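Local coordinates for alkaline serine protease AL20 (Nesterenkonia abyssinica, PDB 3CP7), which cleaves peptide bonds in proteins as a thermostable, alkaline, trypsin-like serine protease of a secreted bacterial family, at the interface of chains A and B. Residues are numbered along the deposited sequence; one frame, centred on the assembly and turned at random. Chains: chain A/B, alkaline serine protease AL20.

Contact 1: the interface of chains A and B. Residues chain A 80-81, 84-85; chain B 74-75, 217.
A polar, salt-bridged patch of a two-fold symmetric homodimer interface joins A:Arg85 and A:Asn84, on helix 80-85, to B:Glu75 at the start of strand 75-78; it ties the two copies of the deposited assembly together, though whether the dimer forms in solution the structure alone does not show. The A:Arg85 chain bends at chi3 (-71°), turning its guanidinium so that NE, rather than the tip, reaches B:Glu75 OE2 at 3.1 Å. This salt bridge is also a hydrogen bond, received on the anti side of the carboxylate and somewhat out of its plane, with the two flat groups 79° apart. A:Arg85 NH1 closes the grip indirectly through water 1, which lies 2.7 Å from the same B:Glu75 OE2. One carboxylate oxygen is thus engaged twice, an example of how a bridging water completes an oblique ion pair. The positive guanidinium would probably also ease the nearness of A:Glu81, whose OE1 stands 5.4 Å from B:Glu75 OE2. Alongside, the A:Asn84 amide lays its face over the B:Glu75 backbone, with CG 3.7 Å from CA. Its rotation is partly set within chain A, where A:Asn84 ND2 donates to A:Ala80 O at 2.8 Å, nearly in the amide plane.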
loop_
_atom_site.group_PDB
_atom_site.type_symbol
_atom_site.label_atom_id
_atom_site.label_comp_id
_atom_site.label_asym_id
_atom_site.label_seq_id
_atom_site.Cartn_x
_atom_site.Cartn_y
_atom_site.Cartn_z
ATOM N N ALA A 80 1.438 -5.058 -1.542
ATOM C CA ALA A 80 0.090 -5.608 -1.483
ATOM C C ALA A 80 0.120 -7.099 -1.255
ATOM O O ALA A 80 -0.697 -7.624 -0.505
ATOM C CB ALA A 80 -0.648 -5.307 -2.752
ATOM N N GLU A 81 1.043 -7.786 -1.913
ATOM C CA GLU A 81 1.058 -9.247 -1.832
ATOM C C GLU A 81 1.521 -9.717 -0.457
ATOM O O GLU A 81 1.033 -10.735 0.045
ATOM C CB GLU A 81 1.947 -9.836 -2.919
ATOM C CG GLU A 81 1.539 -9.462 -4.345
ATOM C CD GLU A 81 2.175 -8.170 -4.858
ATOM O OE1 GLU A 81 2.138 -7.951 -6.097
ATOM O OE2 GLU A 81 2.704 -7.380 -4.054
ATOM N N ASN A 84 -1.541 -8.860 2.078
ATOM C CA ASN A 84 -2.762 -9.593 1.836
ATOM C C ASN A 84 -2.581 -11.105 1.952
ATOM O O ASN A 84 -3.524 -11.811 2.307
ATOM C CB ASN A 84 -3.377 -9.199 0.483
ATOM C CG ASN A 84 -4.037 -7.811 0.510
ATOM O OD1 ASN A 84 -5.235 -7.706 0.759
ATOM N ND2 ASN A 84 -3.263 -6.744 0.230
ATOM N N ARG A 85 -1.385 -11.615 1.647
ATOM C CA ARG A 85 -1.202 -13.059 1.501
ATOM C C ARG A 85 0.095 -13.610 2.138
ATOM O O ARG A 85 0.319 -14.821 2.138
ATOM C CB ARG A 85 -1.296 -13.443 0.003
ATOM C CG ARG A 85 -2.515 -12.817 -0.745
ATOM C CD ARG A 85 -2.675 -13.240 -2.212
ATOM N NE ARG A 85 -1.670 -12.685 -3.124
ATOM C CZ ARG A 85 -0.522 -13.294 -3.421
ATOM N NH1 ARG A 85 0.334 -12.740 -4.270
ATOM N NH2 ARG A 85 -0.230 -14.459 -2.861
ATOM N N GLU B 74 -8.475 -10.247 -4.173
ATOM C CA GLU B 74 -7.204 -10.924 -3.902
ATOM C C GLU B 74 -6.180 -10.024 -3.207
ATOM O O GLU B 74 -5.453 -10.475 -2.321
ATOM C CB GLU B 74 -6.612 -11.498 -5.192
ATOM C CG GLU B 74 -7.504 -12.548 -5.830
ATOM C CD GLU B 74 -6.841 -13.318 -6.946
ATOM O OE1 GLU B 74 -5.955 -12.766 -7.641
ATOM O OE2 GLU B 74 -7.232 -14.490 -7.141
ATOM N N GLU B 75 -6.122 -8.762 -3.627
ATOM C CA GLU B 75 -5.283 -7.758 -2.979
ATOM C C GLU B 75 -6.072 -6.491 -2.718
ATOM O O GLU B 75 -6.670 -5.922 -3.629
ATOM C CB GLU B 75 -4.046 -7.419 -3.819
ATOM C CG GLU B 75 -2.989 -8.517 -3.875
ATOM C CD GLU B 75 -3.164 -9.442 -5.070
ATOM O OE1 GLU B 75 -3.984 -9.139 -5.969
ATOM O OE2 GLU B 75 -2.475 -10.491 -5.093
ATOM N N THR B 217 -0.724 -5.128 -10.175
ATOM C CA THR B 217 -1.132 -6.315 -9.486
ATOM C C THR B 217 -1.594 -6.334 -8.022
ATOM O O THR B 217 -2.546 -7.065 -7.720
ATOM C CB THR B 217 -0.917 -7.591 -10.288
ATOM O OG1 THR B 217 -2.103 -7.766 -11.046
ATOM C CG2 THR B 217 -0.643 -8.793 -9.478
HETATM O O HOH W 1 -0.497 -11.313 -6.671
#

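Contact 2: the interface of chains A and B. Residues chain A 79-81, 206, 209-210; chain B 213, 216, 218.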
loop_
_atom_site.group_PDB
_atom_site.type_symbol
_atom_site.label_atom_id
_atom_site.label_comp_id
_atom_site.label_asym_id
_atom_site.label_seq_id
_atom_site.Cartn_x
_atom_site.Cartn_y
_atom_site.Cartn_z
ATOM N N SER A 79 4.084 -3.935 0.608
ATOM C CA SER A 79 3.631 -4.472 -0.664
ATOM C C SER A 79 2.235 -5.063 -0.473
ATOM O O SER A 79 1.885 -5.503 0.636
ATOM C CB SER A 79 4.580 -5.548 -1.177
ATOM O OG SER A 79 4.376 -6.747 -0.461
ATOM N N ALA A 80 1.438 -5.058 -1.542
ATOM C CA ALA A 80 0.090 -5.608 -1.483
ATOM C C ALA A 80 0.120 -7.099 -1.255
ATOM O O ALA A 80 -0.697 -7.624 -0.505
ATOM C CB ALA A 80 -0.648 -5.307 -2.752
ATOM N N GLU A 81 1.043 -7.786 -1.913
ATOM C CA GLU A 81 1.058 -9.247 -1.832
ATOM C C GLU A 81 1.521 -9.717 -0.457
ATOM O O GLU A 81 1.033 -10.735 0.045
ATOM C CB GLU A 81 1.947 -9.836 -2.919
ATOM C CG GLU A 81 1.539 -9.462 -4.345
ATOM C CD GLU A 81 2.175 -8.170 -4.858
ATOM O OE1 GLU A 81 2.138 -7.951 -6.097
ATOM O OE2 GLU A 81 2.704 -7.380 -4.054
ATOM N N GLY A 206 7.077 -4.447 -9.280
ATOM C CA GLY A 206 6.268 -4.275 -8.069
ATOM C C GLY A 206 7.016 -3.426 -7.060
ATOM O O GLY A 206 6.488 -2.420 -6.545
ATOM N N GLN A 209 7.415 0.279 -8.349
ATOM C CA GLN A 209 6.211 1.084 -8.212
ATOM C C GLN A 209 5.845 1.366 -6.750
ATOM O O GLN A 209 5.349 2.439 -6.438
ATOM C CB GLN A 209 5.057 0.447 -8.967
ATOM C CG GLN A 209 5.279 0.486 -10.477
ATOM C CD GLN A 209 4.183 -0.173 -11.247
ATOM O OE1 GLN A 209 3.388 0.495 -11.908
ATOM N NE2 GLN A 209 4.118 -1.492 -11.169
ATOM N N ASN A 210 6.109 0.408 -5.856
ATOM C CA ASN A 210 5.906 0.628 -4.422
ATOM C C ASN A 210 6.876 1.708 -3.931
ATOM O O ASN A 210 6.488 2.612 -3.186
ATOM C CB ASN A 210 6.122 -0.701 -3.680
ATOM C CG ASN A 210 5.424 -0.786 -2.315
ATOM O OD1 ASN A 210 4.263 -0.329 -2.135
ATOM N ND2 ASN A 210 6.036 -1.588 -1.413
ATOM N N TYR B 213 0.302 1.233 -9.227
ATOM C CA TYR B 213 0.731 0.065 -8.475
ATOM C C TYR B 213 -0.373 -0.986 -8.411
ATOM O O TYR B 213 -0.162 -2.140 -8.769
ATOM C CB TYR B 213 1.157 0.503 -7.077
ATOM C CG TYR B 213 1.589 -0.632 -6.184
ATOM C CD1 TYR B 213 0.860 -0.945 -5.039
ATOM C CD2 TYR B 213 2.728 -1.389 -6.480
ATOM C CE1 TYR B 213 1.256 -1.983 -4.208
ATOM C CE2 TYR B 213 3.112 -2.437 -5.667
ATOM C CZ TYR B 213 2.373 -2.724 -4.541
ATOM O OH TYR B 213 2.740 -3.752 -3.716
ATOM N N THR B 216 -1.372 -3.042 -11.677
ATOM C CA THR B 216 -0.374 -3.955 -12.256
ATOM C C THR B 216 -0.076 -5.130 -11.339
ATOM O O THR B 216 0.757 -5.969 -11.653
ATOM C CB THR B 216 0.929 -3.224 -12.613
ATOM O OG1 THR B 216 1.396 -2.503 -11.465
ATOM C CG2 THR B 216 0.691 -2.252 -13.757
ATOM N N ASN B 218 -0.997 -5.577 -7.095
ATOM C CA ASN B 218 0.435 -5.390 -6.907
ATOM C C ASN B 218 0.529 -4.890 -5.500
ATOM O O ASN B 218 -0.284 -4.035 -5.117
ATOM C CB ASN B 218 1.053 -4.364 -7.837
ATOM C CG ASN B 218 2.322 -4.843 -8.492
ATOM O OD1 ASN B 218 2.804 -4.192 -9.430
ATOM N ND2 ASN B 218 2.881 -5.968 -8.027
ATOM O OXT ASN B 218 1.374 -5.331 -4.719
HETATM O O HOH W 2 4.260 -5.379 -4.946
#
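Helix 205-214 and the start of helix 80-85 of chain A, with the A:Ser79 loop before it, meet the end of helix 205-214 and the C-terminal tail of chain B. B:Tyr213 carries the contact: with CG anti to its backbone N (chi1 178°), its ring lies between A:Asn210 and its own chain's B:Asn218. A:Asn210 OD1 sits 3.9 Å above one face toward the rim, its amide only 17° from parallel with the ring, while B:Asn218 CB covers the opposite face. At the ring's edge, in plane, A:Ala80 N donates to the phenol OH at 2.9 Å in a nearly straight bond, and water 2 links that OH to A:Glu81 OE2 and the terminal B:Asn218 OXT. A phenylalanine in place of B:Tyr213 would probably keep the ring between its neighbours but leave A:Ala80 N without this straight acceptor and water 2 without one of its partners. B:Asn218 ND2 reaches the syn lone pair of A:Glu81 OE1 at 2.9 Å, its amide steeply turned against the carboxylate. A:Glu81 OE2 lies 2.5 Å from the terminal B:Asn218 OXT, too near for two bare carboxylates, so a proton is probably shared between them. Tip to tip, A:Gln209 NE2 donates to B:Thr216 OG1 at 2.9 Å. In the fold, the site gathers the last helix and chain end of one trypsin-like subunit against the last helix and short helix 80-85 of the other.

Contact 3: the interface of chains A and B. Residues chain A 75-77, 213, 218; chain B 79-81, 84.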
loop_
_atom_site.group_PDB
_atom_site.type_symbol
_atom_site.label_atom_id
_atom_site.label_comp_id
_atom_site.label_asym_id
_atom_site.label_seq_id
_atom_site.Cartn_x
_atom_site.Cartn_y
_atom_site.Cartn_z
ATOM N N GLU A 75 4.375 6.791 7.877
ATOM C CA GLU A 75 3.645 5.916 6.954
ATOM C C GLU A 75 4.430 4.639 6.718
ATOM O O GLU A 75 5.551 4.675 6.207
ATOM C CB GLU A 75 3.392 6.574 5.593
ATOM C CG GLU A 75 2.343 7.682 5.589
ATOM C CD GLU A 75 2.937 9.055 5.787
ATOM O OE1 GLU A 75 4.176 9.206 5.718
ATOM O OE2 GLU A 75 2.148 9.998 6.018
ATOM N N LEU A 76 3.831 3.516 7.092
ATOM C CA LEU A 76 4.346 2.203 6.731
ATOM C C LEU A 76 3.715 1.814 5.406
ATOM O O LEU A 76 2.480 1.864 5.261
ATOM C CB LEU A 76 4.011 1.191 7.823
ATOM C CG LEU A 76 4.492 1.607 9.221
ATOM C CD1 LEU A 76 3.937 0.685 10.296
ATOM C CD2 LEU A 76 6.014 1.653 9.270
ATOM N N VAL A 77 4.561 1.473 4.432
ATOM C CA VAL A 77 4.121 1.187 3.060
ATOM C C VAL A 77 4.523 -0.237 2.698
ATOM O O VAL A 77 5.665 -0.509 2.290
ATOM C CB VAL A 77 4.695 2.199 2.040
ATOM C CG1 VAL A 77 4.077 1.982 0.658
ATOM C CG2 VAL A 77 4.459 3.656 2.509
ATOM N N TYR A 213 5.889 5.221 -5.163
ATOM C CA TYR A 213 4.792 5.661 -4.320
ATOM C C TYR A 213 5.248 6.057 -2.906
ATOM O O TYR A 213 4.956 7.169 -2.446
ATOM C CB TYR A 213 3.733 4.560 -4.254
ATOM C CG TYR A 213 2.573 4.887 -3.360
ATOM C CD1 TYR A 213 2.326 4.137 -2.221
ATOM C CD2 TYR A 213 1.712 5.943 -3.664
ATOM C CE1 TYR A 213 1.258 4.432 -1.395
ATOM C CE2 TYR A 213 0.650 6.247 -2.847
ATOM C CZ TYR A 213 0.422 5.482 -1.727
ATOM O OH TYR A 213 -0.640 5.798 -0.910
ATOM N N ASN A 218 3.663 8.180 1.119
ATOM C CA ASN A 218 2.533 8.366 0.219
ATOM C C ASN A 218 1.720 7.134 0.460
ATOM O O ASN A 218 2.302 6.081 0.742
ATOM C CB ASN A 218 2.903 8.419 -1.244
ATOM C CG ASN A 218 2.220 9.532 -1.977
ATOM O OD1 ASN A 218 1.282 10.180 -1.470
ATOM N ND2 ASN A 218 2.684 9.774 -3.192
ATOM O OXT ASN A 218 0.492 7.142 0.392
ATOM N N SER B 79 -4.387 3.547 0.298
ATOM C CA SER B 79 -3.413 4.626 0.391
ATOM C C SER B 79 -2.661 4.496 1.724
ATOM O O SER B 79 -3.212 4.013 2.733
ATOM C CB SER B 79 -4.079 5.999 0.278
ATOM O OG SER B 79 -4.702 6.336 1.505
ATOM N N ALA B 80 -1.404 4.922 1.730
ATOM C CA ALA B 80 -0.620 4.829 2.960
ATOM C C ALA B 80 -1.149 5.781 4.031
ATOM O O ALA B 80 -1.135 5.452 5.215
ATOM C CB ALA B 80 0.839 5.103 2.693
ATOM N N GLU B 81 -1.591 6.968 3.618
ATOM C CA GLU B 81 -2.071 7.955 4.588
ATOM C C GLU B 81 -3.370 7.485 5.227
ATOM O O GLU B 81 -3.587 7.684 6.425
ATOM C CB GLU B 81 -2.247 9.334 3.955
ATOM C CG GLU B 81 -0.987 9.908 3.297
ATOM C CD GLU B 81 -0.805 9.496 1.836
ATOM O OE1 GLU B 81 -1.450 8.530 1.372
ATOM O OE2 GLU B 81 -0.016 10.161 1.153
ATOM N N ASN B 84 -2.406 4.350 7.667
ATOM C CA ASN B 84 -1.595 4.682 8.823
ATOM C C ASN B 84 -2.245 5.665 9.796
ATOM O O ASN B 84 -2.053 5.543 11.014
ATOM C CB ASN B 84 -0.226 5.186 8.363
ATOM C CG ASN B 84 0.667 4.055 7.853
ATOM O OD1 ASN B 84 1.424 3.476 8.627
ATOM N ND2 ASN B 84 0.572 3.729 6.560
HETATM O O HOH W 3 -1.460 8.211 -1.265
#
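B:Asn84 meets A:Leu76 with its amide set against the strand backbone, and the leucine side chain crosses it at about a right angle. CG of B:Asn84 is anti to its carbonyl carbon (chi1 -74°), which carries the amide out from helix 80-85 to strand 75-78 of chain A. There it reads both polar groups of one residue: A:Leu76 N donates to B:Asn84 OD1 at 2.9 Å, coming from above the carbonyl plane, and B:Asn84 ND2 returns a bond to A:Leu76 O at 3.0 Å, close to its own amide plane. ND2 also binds B:Ala80 O, so both amide hydrogens have acceptors, and the group is held flat, much as a neighbouring strand might engage the same residue, although the N-H meets OD1 from above its plane. A:Leu76 CB rests 3.5 Å from B:Asn84 OD1. Farther along, the carboxylate of B:Glu81 crosses the A:Asn218 amide obliquely, their planes 79° apart. A:Asn218 OD1 and B:Glu81 OE2 both appear as acceptors, a doubtful pair that an amide modelled the other way round could explain. Water 3 links A:Tyr213 OH to B:Glu81 OE1, at 2.7 Å from the latter. A small apolar touch lies between these polar groups, with A:Val77 CG2 3.9 Å from B:Ala80 CB.

Contact 1 and contact 2 are neighbours, their C-alpha centres about 8 Å apart, and they share A:Ala80 and A:Glu81. Contact 3 lies about 13 Å from contact 2 and about 15 Å from contact 1, and uses the same elements with the chains exchanged: strand 75-78, helix 80-85 and the C-terminal tail, with A:Tyr213 of helix 205-214. The two-fold thus makes one set of groups serve twice, so that each subunit offers its helix 80-85 and receives its partner's. The short helix therefore probably matters to the association on both sides.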